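Local coordinates for protein ATP-dependent Clp endopeptidase (Clostridium difficile, PDB 3FES) that forms the amino-terminal domain of ClpC, an ATP-driven Clp unfoldase, and probably receives adaptor proteins and substrates destined for degradation, at residues S22-G27 with S77-L82; A49-K54 with A137-D142; V55-A60 with A129-R134. All blocks are in the same frame, centred on the assembly; numbering follows the deposited sequence.

Contact 1 of 3, residues S22-G27 with S77-L82; sequences SAKSLG and SEDIVL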
ATOM      1  N   SER A  22      -3.491  -3.689 -10.402  1.00 23.91           N
ATOM      2  CA  SER A  22      -4.578  -4.321  -9.658  1.00 25.28           C
ATOM      3  C   SER A  22      -5.923  -3.642  -9.835  1.00 24.29           C
ATOM      4  O   SER A  22      -6.913  -4.323 -10.060  1.00 23.65           O
ATOM      5  CB  SER A  22      -4.256  -4.398  -8.189  1.00 25.26           C
ATOM      6  OG  SER A  22      -3.263  -5.412  -8.018  1.00 29.76           O
ATOM      7  N   ALA A  23      -5.959  -2.318  -9.712  1.00 24.49           N
ATOM      8  CA  ALA A  23      -7.206  -1.560  -9.906  1.00 24.43           C
ATOM      9  C   ALA A  23      -7.782  -1.861 -11.297  1.00 24.43           C
ATOM     10  O   ALA A  23      -8.969  -2.178 -11.467  1.00 23.07           O
ATOM     11  CB  ALA A  23      -6.926  -0.062  -9.740  1.00 23.79           C
ATOM     12  N   LYS A  24      -6.927  -1.771 -12.313  1.00 24.20           N
ATOM     13  CA  LYS A  24      -7.389  -2.026 -13.660  1.00 25.14           C
ATOM     14  C   LYS A  24      -8.027  -3.415 -13.798  1.00 24.63           C
ATOM     15  O   LYS A  24      -9.114  -3.557 -14.406  1.00 24.16           O
ATOM     16  CB  LYS A  24      -6.229  -1.917 -14.650  1.00 26.10           C
ATOM     17  CG  LYS A  24      -5.802  -0.488 -14.965  1.00 30.83           C
ATOM     18  CD  LYS A  24      -4.720  -0.551 -16.066  1.00 36.88           C
ATOM     19  CE  LYS A  24      -3.972   0.749 -16.191  1.00 42.81           C
ATOM     20  NZ  LYS A  24      -4.308   1.394 -17.485  1.00 43.32           N
ATOM     21  N   SER A  25      -7.322  -4.413 -13.262  0.50 23.85           N
ATOM     22  CA  SER A  25      -7.754  -5.804 -13.256  0.50 24.21           C
ATOM     23  C   SER A  25      -9.149  -5.961 -12.697  0.50 23.61           C
ATOM     24  O   SER A  25      -9.928  -6.759 -13.209  0.50 22.88           O
ATOM     25  CB  SER A  25      -6.804  -6.664 -12.429  0.50 23.45           C
ATOM     26  OG  SER A  25      -5.639  -6.953 -13.159  0.50 26.32           O
ATOM     27  N   LEU A  26      -9.440  -5.203 -11.642  1.00 23.32           N
ATOM     28  CA  LEU A  26     -10.731  -5.276 -10.935  1.00 23.76           C
ATOM     29  C   LEU A  26     -11.821  -4.363 -11.520  1.00 24.13           C
ATOM     30  O   LEU A  26     -12.949  -4.309 -10.989  1.00 24.39           O
ATOM     31  CB  LEU A  26     -10.516  -4.942  -9.464  1.00 24.73           C
ATOM     32  CG  LEU A  26      -9.549  -5.861  -8.713  1.00 25.58           C
ATOM     33  CD1 LEU A  26      -9.207  -5.251  -7.392  1.00 28.76           C
ATOM     34  CD2 LEU A  26     -10.128  -7.324  -8.584  1.00 28.76           C
ATOM     35  N   GLY A  27     -11.507  -3.676 -12.618  1.00 22.74           N
ATOM     36  CA  GLY A  27     -12.414  -2.693 -13.218  1.00 23.83           C
ATOM     37  C   GLY A  27     -12.628  -1.469 -12.320  1.00 23.64           C
ATOM     38  O   GLY A  27     -13.722  -0.879 -12.304  1.00 22.78           O
ATOM     39  N   SER A  77      -8.515  -0.793 -19.813  0.60 39.75           N
ATOM     40  CA  SER A  77      -7.281  -0.733 -20.584  0.60 40.14           C
ATOM     41  C   SER A  77      -6.680   0.675 -20.633  0.60 40.34           C
ATOM     42  O   SER A  77      -5.469   0.818 -20.771  0.60 39.99           O
ATOM     43  CB  SER A  77      -7.497  -1.280 -21.996  0.60 39.82           C
ATOM     44  OG  SER A  77      -8.564  -0.603 -22.629  0.60 40.43           O
ATOM     45  N   GLU A  78      -7.520   1.705 -20.511  1.00 40.82           N
ATOM     46  CA  GLU A  78      -7.025   3.094 -20.516  1.00 41.19           C
ATOM     47  C   GLU A  78      -6.435   3.513 -19.162  1.00 39.88           C
ATOM     48  O   GLU A  78      -6.419   2.714 -18.221  1.00 40.62           O
ATOM     49  CB  GLU A  78      -8.115   4.078 -20.962  1.00 42.00           C
ATOM     50  CG  GLU A  78      -9.240   4.262 -19.959  1.00 45.61           C
ATOM     51  CD  GLU A  78     -10.409   3.349 -20.235  1.00 50.61           C
ATOM     52  OE1 GLU A  78     -10.404   2.666 -21.285  1.00 52.93           O
ATOM     53  OE2 GLU A  78     -11.338   3.316 -19.402  1.00 53.29           O
ATOM     54  N   ASP A  79      -5.957   4.759 -19.077  0.70 38.27           N
ATOM     55  CA  ASP A  79      -5.386   5.321 -17.840  0.70 36.52           C
ATOM     56  C   ASP A  79      -6.445   5.633 -16.801  0.70 34.70           C
ATOM     57  O   ASP A  79      -7.548   6.075 -17.125  0.70 34.88           O
ATOM     58  CB  ASP A  79      -4.588   6.599 -18.128  0.70 36.89           C
ATOM     59  CG  ASP A  79      -3.403   6.362 -19.052  0.70 37.86           C
ATOM     60  OD1 ASP A  79      -2.758   5.299 -18.953  0.70 40.23           O
ATOM     61  OD2 ASP A  79      -3.105   7.247 -19.870  0.70 39.67           O
ATOM     62  N   ILE A  80      -6.054   5.403 -15.552  1.00 32.39           N
ATOM     63  CA  ILE A  80      -6.853   5.590 -14.352  1.00 29.57           C
ATOM     64  C   ILE A  80      -6.035   6.468 -13.351  1.00 27.99           C
ATOM     65  O   ILE A  80      -4.870   6.801 -13.640  1.00 27.38           O
ATOM     66  CB  ILE A  80      -7.137   4.238 -13.727  1.00 30.03           C
ATOM     67  CG1 ILE A  80      -5.852   3.652 -13.178  1.00 28.49           C
ATOM     68  CG2 ILE A  80      -7.775   3.242 -14.762  1.00 30.28           C
ATOM     69  CD1 ILE A  80      -6.087   2.711 -12.092  1.00 28.14           C
ATOM     70  N   VAL A  81      -6.602   6.823 -12.188  1.00 24.76           N
ATOM     71  CA  VAL A  81      -6.019   7.922 -11.375  1.00 23.95           C
ATOM     72  C   VAL A  81      -6.008   7.648  -9.882  1.00 23.37           C
ATOM     73  O   VAL A  81      -6.813   6.857  -9.408  1.00 23.13           O
ATOM     74  CB  VAL A  81      -6.737   9.287 -11.641  1.00 24.46           C
ATOM     75  CG1 VAL A  81      -6.579   9.689 -13.125  1.00 26.91           C
ATOM     76  CG2 VAL A  81      -8.209   9.195 -11.311  1.00 23.83           C
ATOM     77  N   LEU A  82      -5.065   8.281  -9.162  1.00 21.47           N
ATOM     78  CA  LEU A  82      -5.006   8.184  -7.715  1.00 20.99           C
ATOM     79  C   LEU A  82      -6.130   8.988  -7.062  1.00 19.28           C
ATOM     80  O   LEU A  82      -6.418  10.104  -7.480  1.00 19.47           O
ATOM     81  CB  LEU A  82      -3.685   8.720  -7.186  1.00 20.73           C
ATOM     82  CG  LEU A  82      -2.421   7.983  -7.662  1.00 21.52           C
ATOM     83  CD1 LEU A  82      -1.234   8.814  -7.236  1.00 25.84           C
ATOM     84  CD2 LEU A  82      -2.398   6.616  -6.999  1.00 23.57           C
TER
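K24 NZ meets the flat peptide carbonyl of E78 from above: the ammonium lies 55° out of the carbonyl plane and donates a 2.6 Å hydrogen bond to E78 O, with a C=O...N angle of 124°. S77 O, from the preceding peptide group, is 3.5 Å from K24 NZ. A second flat group, the D79 carboxylate, keeps OD1 4.5 Å from K24 NZ, beyond a salt bridge but near enough that its charge may help hold the lysine. K24 runs extended through its middle torsions and bends at chi4 (-111°), which swings NZ up to the E78 carbonyl. Lower on the same chain, K24 CG passes I80 CG2 at 4.2 Å. The apolar half of the contact is buried: A23 CB faces I80 CD1 at 3.7 Å. A23 gives only this apolar contact, while K24, its neighbour in the last turn of the helix, adds the polar one to its brush with I80. That helix ends in a Schellman motif, with G27 at positive phi. Among the surrounding elements, the segment 77-82 comes off a loop and enters strand 81-82, whose V81 bonds by its backbone to N29 and V31 in a short two-stranded parallel sheet. A23 and I80 both rest on V31 of strand 30-31, I80 also touches F20 of helix 10-25, and L26 turns instead to helix 59-70.

Contact 2 of 3, residues A49-K54 with A137-D142; sequences AKVLSK and AQLTID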
ATOM      1  N   ALA A  49       6.025  -5.867   1.856  1.00 24.71           N
ATOM      2  CA  ALA A  49       5.528  -7.194   1.497  1.00 25.72           C
ATOM      3  C   ALA A  49       5.878  -8.199   2.600  1.00 25.93           C
ATOM      4  O   ALA A  49       5.063  -9.076   2.921  1.00 26.09           O
ATOM      5  CB  ALA A  49       6.147  -7.660   0.169  1.00 25.64           C
ATOM      6  N   LYS A  50       7.094  -8.091   3.141  1.00 26.10           N
ATOM      7  CA  LYS A  50       7.570  -9.064   4.156  1.00 27.59           C
ATOM      8  C   LYS A  50       6.763  -8.879   5.465  1.00 27.27           C
ATOM      9  O   LYS A  50       6.384  -9.850   6.094  1.00 26.28           O
ATOM     10  CB  LYS A  50       9.088  -8.945   4.384  1.00 28.77           C
ATOM     11  CG  LYS A  50       9.969  -9.239   3.142  1.00 32.49           C
ATOM     12  CD  LYS A  50       9.704 -10.622   2.573  1.00 37.74           C
ATOM     13  CE  LYS A  50      10.465 -10.919   1.246  1.00 42.36           C
ATOM     14  NZ  LYS A  50      11.919 -10.556   1.222  1.00 46.47           N
ATOM     15  N   VAL A  51       6.451  -7.624   5.813  1.00 26.93           N
ATOM     16  CA  VAL A  51       5.590  -7.324   6.974  1.00 26.70           C
ATOM     17  C   VAL A  51       4.190  -7.939   6.766  1.00 26.99           C
ATOM     18  O   VAL A  51       3.678  -8.656   7.630  1.00 26.37           O
ATOM     19  CB  VAL A  51       5.444  -5.794   7.190  1.00 26.74           C
ATOM     20  CG1 VAL A  51       4.316  -5.472   8.201  1.00 23.19           C
ATOM     21  CG2 VAL A  51       6.766  -5.174   7.636  1.00 25.80           C
ATOM     22  N   LEU A  52       3.581  -7.663   5.615  1.00 27.31           N
ATOM     23  CA  LEU A  52       2.188  -8.054   5.361  1.00 27.34           C
ATOM     24  C   LEU A  52       2.051  -9.584   5.334  1.00 29.18           C
ATOM     25  O   LEU A  52       1.076 -10.146   5.857  1.00 28.06           O
ATOM     26  CB  LEU A  52       1.642  -7.379   4.087  1.00 27.87           C
ATOM     27  CG  LEU A  52       1.425  -5.868   4.191  1.00 23.77           C
ATOM     28  CD1 LEU A  52       1.201  -5.189   2.783  1.00 24.84           C
ATOM     29  CD2 LEU A  52       0.268  -5.501   5.178  1.00 26.70           C
ATOM     30  N   SER A  53       3.050 -10.239   4.742  1.00 28.96           N
ATOM     31  CA  SER A  53       3.075 -11.695   4.688  1.00 31.17           C
ATOM     32  C   SER A  53       3.345 -12.274   6.091  1.00 31.04           C
ATOM     33  O   SER A  53       2.772 -13.295   6.477  1.00 31.42           O
ATOM     34  CB  SER A  53       4.133 -12.165   3.689  1.00 29.98           C
ATOM     35  OG  SER A  53       4.544 -13.477   4.023  1.00 36.46           O
ATOM     36  N   LYS A  54       4.187 -11.596   6.867  1.00 31.32           N
ATOM     37  CA  LYS A  54       4.512 -12.080   8.207  1.00 31.81           C
ATOM     38  C   LYS A  54       3.279 -12.062   9.133  1.00 31.79           C
ATOM     39  O   LYS A  54       3.076 -12.990   9.922  1.00 30.64           O
ATOM     40  CB  LYS A  54       5.694 -11.302   8.810  1.00 31.63           C
ATOM     41  CG  LYS A  54       6.138 -11.772  10.176  1.00 35.25           C
ATOM     42  CD  LYS A  54       6.819 -13.146  10.079  1.00 37.41           C
ATOM     43  CE  LYS A  54       7.769 -13.404  11.238  1.00 40.32           C
ATOM     44  NZ  LYS A  54       7.246 -14.415  12.182  1.00 39.56           N
ATOM     45  N   ALA A 137       3.635  -2.818  14.523  1.00 21.59           N
ATOM     46  CA  ALA A 137       4.733  -3.351  15.316  1.00 22.18           C
ATOM     47  C   ALA A 137       5.770  -4.039  14.429  1.00 21.58           C
ATOM     48  O   ALA A 137       6.953  -3.792  14.570  1.00 21.29           O
ATOM     49  CB  ALA A 137       4.200  -4.316  16.382  1.00 19.70           C
ATOM     50  N   GLN A 138       5.310  -4.893  13.524  1.00 22.05           N
ATOM     51  CA  GLN A 138       6.196  -5.691  12.662  1.00 22.16           C
ATOM     52  C   GLN A 138       6.967  -4.765  11.717  1.00 22.40           C
ATOM     53  O   GLN A 138       8.156  -4.971  11.439  1.00 22.47           O
ATOM     54  CB  GLN A 138       5.381  -6.677  11.812  1.00 22.22           C
ATOM     55  CG  GLN A 138       6.262  -7.613  10.974  1.00 22.00           C
ATOM     56  CD  GLN A 138       6.949  -8.626  11.834  1.00 22.51           C
ATOM     57  OE1 GLN A 138       6.282  -9.399  12.518  1.00 23.12           O
ATOM     58  NE2 GLN A 138       8.303  -8.638  11.822  1.00 22.13           N
ATOM     59  N   LEU A 139       6.278  -3.733  11.242  1.00 22.08           N
ATOM     60  CA  LEU A 139       6.898  -2.749  10.348  1.00 22.12           C
ATOM     61  C   LEU A 139       7.953  -1.974  11.123  1.00 21.57           C
ATOM     62  O   LEU A 139       9.028  -1.726  10.624  1.00 21.15           O
ATOM     63  CB  LEU A 139       5.855  -1.790   9.768  1.00 21.31           C
ATOM     64  CG  LEU A 139       6.373  -0.629   8.876  1.00 24.17           C
ATOM     65  CD1 LEU A 139       7.193  -1.105   7.675  1.00 22.51           C
ATOM     66  CD2 LEU A 139       5.178   0.292   8.432  1.00 25.68           C
ATOM     67  N   THR A 140       7.643  -1.607  12.354  1.00 21.78           N
ATOM     68  CA  THR A 140       8.577  -0.854  13.170  1.00 22.47           C
ATOM     69  C   THR A 140       9.829  -1.668  13.481  1.00 22.47           C
ATOM     70  O   THR A 140      10.953  -1.118  13.418  1.00 22.82           O
ATOM     71  CB  THR A 140       7.922  -0.443  14.498  1.00 22.95           C
ATOM     72  OG1 THR A 140       6.802   0.402  14.209  1.00 24.85           O
ATOM     73  CG2 THR A 140       8.894   0.353  15.383  1.00 23.54           C
ATOM     74  N   ILE A 141       9.672  -2.949  13.829  1.00 21.21           N
ATOM     75  CA  ILE A 141      10.893  -3.720  14.095  1.00 22.16           C
ATOM     76  C   ILE A 141      11.667  -3.967  12.804  1.00 22.40           C
ATOM     77  O   ILE A 141      12.894  -3.950  12.797  1.00 22.38           O
ATOM     78  CB  ILE A 141      10.731  -5.022  14.957  1.00 22.18           C
ATOM     79  CG1 ILE A 141       9.988  -6.136  14.211  1.00 21.95           C
ATOM     80  CG2 ILE A 141      10.143  -4.735  16.341  1.00 21.14           C
ATOM     81  CD1 ILE A 141      10.397  -7.531  14.732  1.00 21.29           C
ATOM     82  N   ASP A 142      10.942  -4.171  11.698  1.00 23.52           N
ATOM     83  CA  ASP A 142      11.605  -4.410  10.416  1.00 26.23           C
ATOM     84  C   ASP A 142      12.377  -3.200   9.924  1.00 27.74           C
ATOM     85  O   ASP A 142      13.234  -3.334   9.055  1.00 28.24           O
ATOM     86  CB  ASP A 142      10.606  -4.859   9.354  1.00 25.84           C
ATOM     87  CG  ASP A 142      10.235  -6.312   9.502  1.00 27.75           C
ATOM     88  OD1 ASP A 142      10.571  -6.908  10.530  1.00 27.43           O
ATOM     89  OD2 ASP A 142       9.594  -6.855   8.602  1.00 32.20           O
TER
HETATM   90  O   HOH W   1       8.524  -9.166   8.643  1.00 42.91           O
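V51 and L139 bring their CA atoms to 5.8 Å, where the helical segments 49-54 and 137-142 pass with axes 9.3 Å apart and chain directions 139° from parallel, a helix-helix packing in the largely helical Clp amino-terminal domain. V51 carries the interface with both methyls. Its CG1, anti to the backbone N, slides past the CB and CG of Q138, while CG2 reaches L139 CA at 3.6 Å and also touches D142 OD2 at 3.4 Å. L139 and V51 share L111 of helix 107-117 as a floor. Beside these apolar contacts lie the polar ones: Q138 crosses K54 at about a right angle, with OE1 3.3 Å from K54 CG. Its chain bends at chi2 (72°), and the amide reaches one turn on along its own helix, where the N-H trans to OE1 bonds from NE2 to D142 OD1 at 3.1 Å, with an N-H...O angle of 156°. OD1 lies in the plane of the Q138 amide, yet the N-H meets it from above the carboxylate plane. A water links the helices: it donates a weak bond to K50 O, and a short one of 2.5 Å from the water O to D142 OD2.

Contact 3 of 3, residues V55-A60 with A129-R134; sequences VGFTEA and AGVNDR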
ATOM      1  N   VAL A  55       2.457 -11.021   9.022  1.00 31.57           N
ATOM      2  CA  VAL A  55       1.278 -10.924   9.859  1.00 32.27           C
ATOM      3  C   VAL A  55       0.145 -11.793   9.319  1.00 32.33           C
ATOM      4  O   VAL A  55      -0.866 -11.964   9.998  1.00 32.66           O
ATOM      5  CB  VAL A  55       0.781  -9.444  10.083  1.00 32.13           C
ATOM      6  CG1 VAL A  55       1.948  -8.515  10.477  1.00 33.20           C
ATOM      7  CG2 VAL A  55       0.017  -8.914   8.874  1.00 32.87           C
ATOM      8  N   GLY A  56       0.288 -12.304   8.096  1.00 31.99           N
ATOM      9  CA  GLY A  56      -0.675 -13.290   7.585  1.00 32.47           C
ATOM     10  C   GLY A  56      -1.453 -13.052   6.291  1.00 32.89           C
ATOM     11  O   GLY A  56      -2.193 -13.933   5.861  1.00 32.06           O
ATOM     12  N   PHE A  57      -1.318 -11.886   5.660  1.00 32.39           N
ATOM     13  CA  PHE A  57      -2.035 -11.641   4.412  1.00 32.81           C
ATOM     14  C   PHE A  57      -1.458 -12.391   3.224  1.00 33.39           C
ATOM     15  O   PHE A  57      -0.235 -12.586   3.125  1.00 33.56           O
ATOM     16  CB  PHE A  57      -2.016 -10.168   4.052  1.00 32.64           C
ATOM     17  CG  PHE A  57      -2.730  -9.306   5.031  1.00 33.70           C
ATOM     18  CD1 PHE A  57      -2.013  -8.482   5.896  1.00 34.74           C
ATOM     19  CD2 PHE A  57      -4.116  -9.345   5.123  1.00 34.88           C
ATOM     20  CE1 PHE A  57      -2.683  -7.684   6.807  1.00 35.26           C
ATOM     21  CE2 PHE A  57      -4.802  -8.549   6.048  1.00 32.56           C
ATOM     22  CZ  PHE A  57      -4.099  -7.744   6.889  1.00 35.26           C
ATOM     23  N   THR A  58      -2.340 -12.752   2.299  1.00 32.82           N
ATOM     24  CA  THR A  58      -1.933 -13.245   0.981  1.00 33.27           C
ATOM     25  C   THR A  58      -2.535 -12.318  -0.051  1.00 33.28           C
ATOM     26  O   THR A  58      -3.463 -11.565   0.264  1.00 32.07           O
ATOM     27  CB  THR A  58      -2.508 -14.647   0.696  1.00 33.50           C
ATOM     28  OG1 THR A  58      -3.916 -14.622   0.938  1.00 34.54           O
ATOM     29  CG2 THR A  58      -1.859 -15.701   1.600  1.00 33.61           C
ATOM     30  N   GLU A  59      -2.040 -12.373  -1.284  1.00 33.76           N
ATOM     31  CA  GLU A  59      -2.664 -11.610  -2.350  1.00 35.48           C
ATOM     32  C   GLU A  59      -4.143 -11.982  -2.551  1.00 35.27           C
ATOM     33  O   GLU A  59      -4.993 -11.099  -2.732  1.00 35.24           O
ATOM     34  CB  GLU A  59      -1.932 -11.837  -3.665  1.00 36.42           C
ATOM     35  CG  GLU A  59      -0.462 -11.637  -3.606  1.00 39.31           C
ATOM     36  CD  GLU A  59       0.141 -11.775  -4.980  1.00 45.12           C
ATOM     37  OE1 GLU A  59      -0.652 -11.881  -5.950  1.00 47.24           O
ATOM     38  OE2 GLU A  59       1.393 -11.770  -5.091  1.00 47.62           O
ATOM     39  N   ALA A  60      -4.443 -13.287  -2.524  1.00 34.89           N
ATOM     40  CA  ALA A  60      -5.808 -13.778  -2.704  1.00 34.35           C
ATOM     41  C   ALA A  60      -6.748 -13.245  -1.631  1.00 34.30           C
ATOM     42  O   ALA A  60      -7.858 -12.819  -1.945  1.00 35.38           O
ATOM     43  CB  ALA A  60      -5.843 -15.326  -2.748  1.00 34.33           C
ATOM     44  N   ALA A 129      -9.290  -7.685   9.762  1.00 25.75           N
ATOM     45  CA  ALA A 129      -8.408  -8.817  10.030  1.00 25.13           C
ATOM     46  C   ALA A 129      -7.842  -8.810  11.459  1.00 24.93           C
ATOM     47  O   ALA A 129      -7.266  -9.787  11.880  1.00 24.04           O
ATOM     48  CB  ALA A 129      -7.244  -8.854   8.998  1.00 25.92           C
ATOM     49  N   GLY A 130      -7.990  -7.701  12.176  1.00 25.18           N
ATOM     50  CA  GLY A 130      -7.517  -7.601  13.558  1.00 25.20           C
ATOM     51  C   GLY A 130      -6.007  -7.422  13.688  1.00 25.78           C
ATOM     52  O   GLY A 130      -5.443  -7.683  14.754  1.00 26.17           O
ATOM     53  N   VAL A 131      -5.349  -6.969  12.629  1.00 25.44           N
ATOM     54  CA  VAL A 131      -3.906  -6.845  12.652  1.00 26.61           C
ATOM     55  C   VAL A 131      -3.359  -5.455  12.402  1.00 26.53           C
ATOM     56  O   VAL A 131      -2.206  -5.330  11.977  1.00 26.77           O
ATOM     57  CB  VAL A 131      -3.240  -7.803  11.637  1.00 27.25           C
ATOM     58  CG1 VAL A 131      -3.452  -9.259  12.078  1.00 28.42           C
ATOM     59  CG2 VAL A 131      -3.720  -7.527  10.229  1.00 26.03           C
ATOM     60  N   ASN A 132      -4.153  -4.413  12.623  1.00 26.45           N
ATOM     61  CA  ASN A 132      -3.635  -3.059  12.382  1.00 27.57           C
ATOM     62  C   ASN A 132      -2.400  -2.792  13.285  1.00 26.92           C
ATOM     63  O   ASN A 132      -1.332  -2.451  12.798  1.00 26.37           O
ATOM     64  CB  ASN A 132      -4.718  -1.967  12.563  1.00 28.48           C
ATOM     65  CG  ASN A 132      -4.462  -0.727  11.669  1.00 33.80           C
ATOM     66  OD1 ASN A 132      -3.376  -0.149  11.677  1.00 36.15           O
ATOM     67  ND2 ASN A 132      -5.476  -0.335  10.875  1.00 38.04           N
ATOM     68  N   ASP A 133      -2.537  -2.992  14.594  1.00 26.19           N
ATOM     69  CA  ASP A 133      -1.419  -2.643  15.463  1.00 26.50           C
ATOM     70  C   ASP A 133      -0.282  -3.644  15.321  1.00 25.94           C
ATOM     71  O   ASP A 133       0.864  -3.300  15.577  1.00 26.07           O
ATOM     72  CB  ASP A 133      -1.847  -2.577  16.942  1.00 27.11           C
ATOM     73  CG  ASP A 133      -2.619  -1.289  17.282  1.00 30.41           C
ATOM     74  OD1 ASP A 133      -2.543  -0.283  16.526  1.00 36.04           O
ATOM     75  OD2 ASP A 133      -3.282  -1.276  18.338  1.00 34.92           O
ATOM     76  N   ARG A 134      -0.605  -4.896  14.982  1.00 24.71           N
ATOM     77  CA  ARG A 134       0.427  -5.916  14.780  1.00 24.44           C
ATOM     78  C   ARG A 134       1.274  -5.597  13.542  1.00 23.28           C
ATOM     79  O   ARG A 134       2.492  -5.778  13.536  1.00 21.71           O
ATOM     80  CB  ARG A 134      -0.211  -7.286  14.656  1.00 24.84           C
ATOM     81  CG  ARG A 134      -0.939  -7.676  15.943  1.00 27.96           C
ATOM     82  CD  ARG A 134      -0.920  -9.155  16.164  1.00 28.69           C
ATOM     83  NE  ARG A 134       0.429  -9.562  16.507  1.00 27.64           N
ATOM     84  CZ  ARG A 134       0.872  -9.680  17.752  1.00 29.79           C
ATOM     85  NH1 ARG A 134       0.064  -9.443  18.783  1.00 29.70           N
ATOM     86  NH2 ARG A 134       2.129 -10.039  17.965  1.00 29.84           N
TER
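F57 and V131 point at each other tip to tip, and here the packing is tight: the ring atom CZ of F57 comes to 3.4 Å from CG2 of V131, with F57 CE1 next at 3.6 Å from the same methyl. A second methyl closes in on the ring, A129 CB, 3.8 Å from F57 CE2. With V131 CG1 anti to the carbonyl carbon (chi1 -67°), CG2 is left between the backbone N and the carbonyl carbon, from where it faces the phenylalanine. F57 is buried, and its side chain also touches L41 of helix 33-43, L62 of helix 59-70 and L126 of helix 120-129, so several helices converge on it. The other side of the contact is looser and faces solvent. V55 CG2 stands 4.2 Å from V131 CG2, and V55 CG1 lies 4.1 Å from the backbone oxygen R134 O. Both segments are helix-to-helix turns. G56 and G130 each close a preceding helix in a Schellman motif at positive phi, and at G56 a side chain would press on the carbonyl of V55. T58 then caps the next helix with OG1 to Y61 N, whereas V131, also at an N-cap, offers its carbonyl to T135 OG1. This likeness of the two turns agrees with the two Clp amino-terminal motifs recognised in the chain. The chemistry divides accordingly: hydrogen bonds serve each turn and its own helices, while the two turns meet through methyls and one aromatic ring, which implies a junction held by shape and by exclusion of water rather than by directional bonds.

In the fold
From the N terminus, the end of helix 10-25 supplies the first half of contact 1, which stays open while the chain builds helices 33-43, 47-55 and 59-70 and closes at 77-82. Helix 47-55 and the turn after it have by then opened contacts 2 and 3, so contact 1 crosses both. The turn 129-134 closes contact 3, and the last helix closes contact 2, with contact 3 nested inside its loop. Contacts 2 and 3 adjoin, 10 Å between centres, and tie the second motif onto the first. Contact 1, centred about 27 Å from contact 2 on the opposite side of the chain's centre, ties the approach to strand 81-82 to the end of helix 10-25.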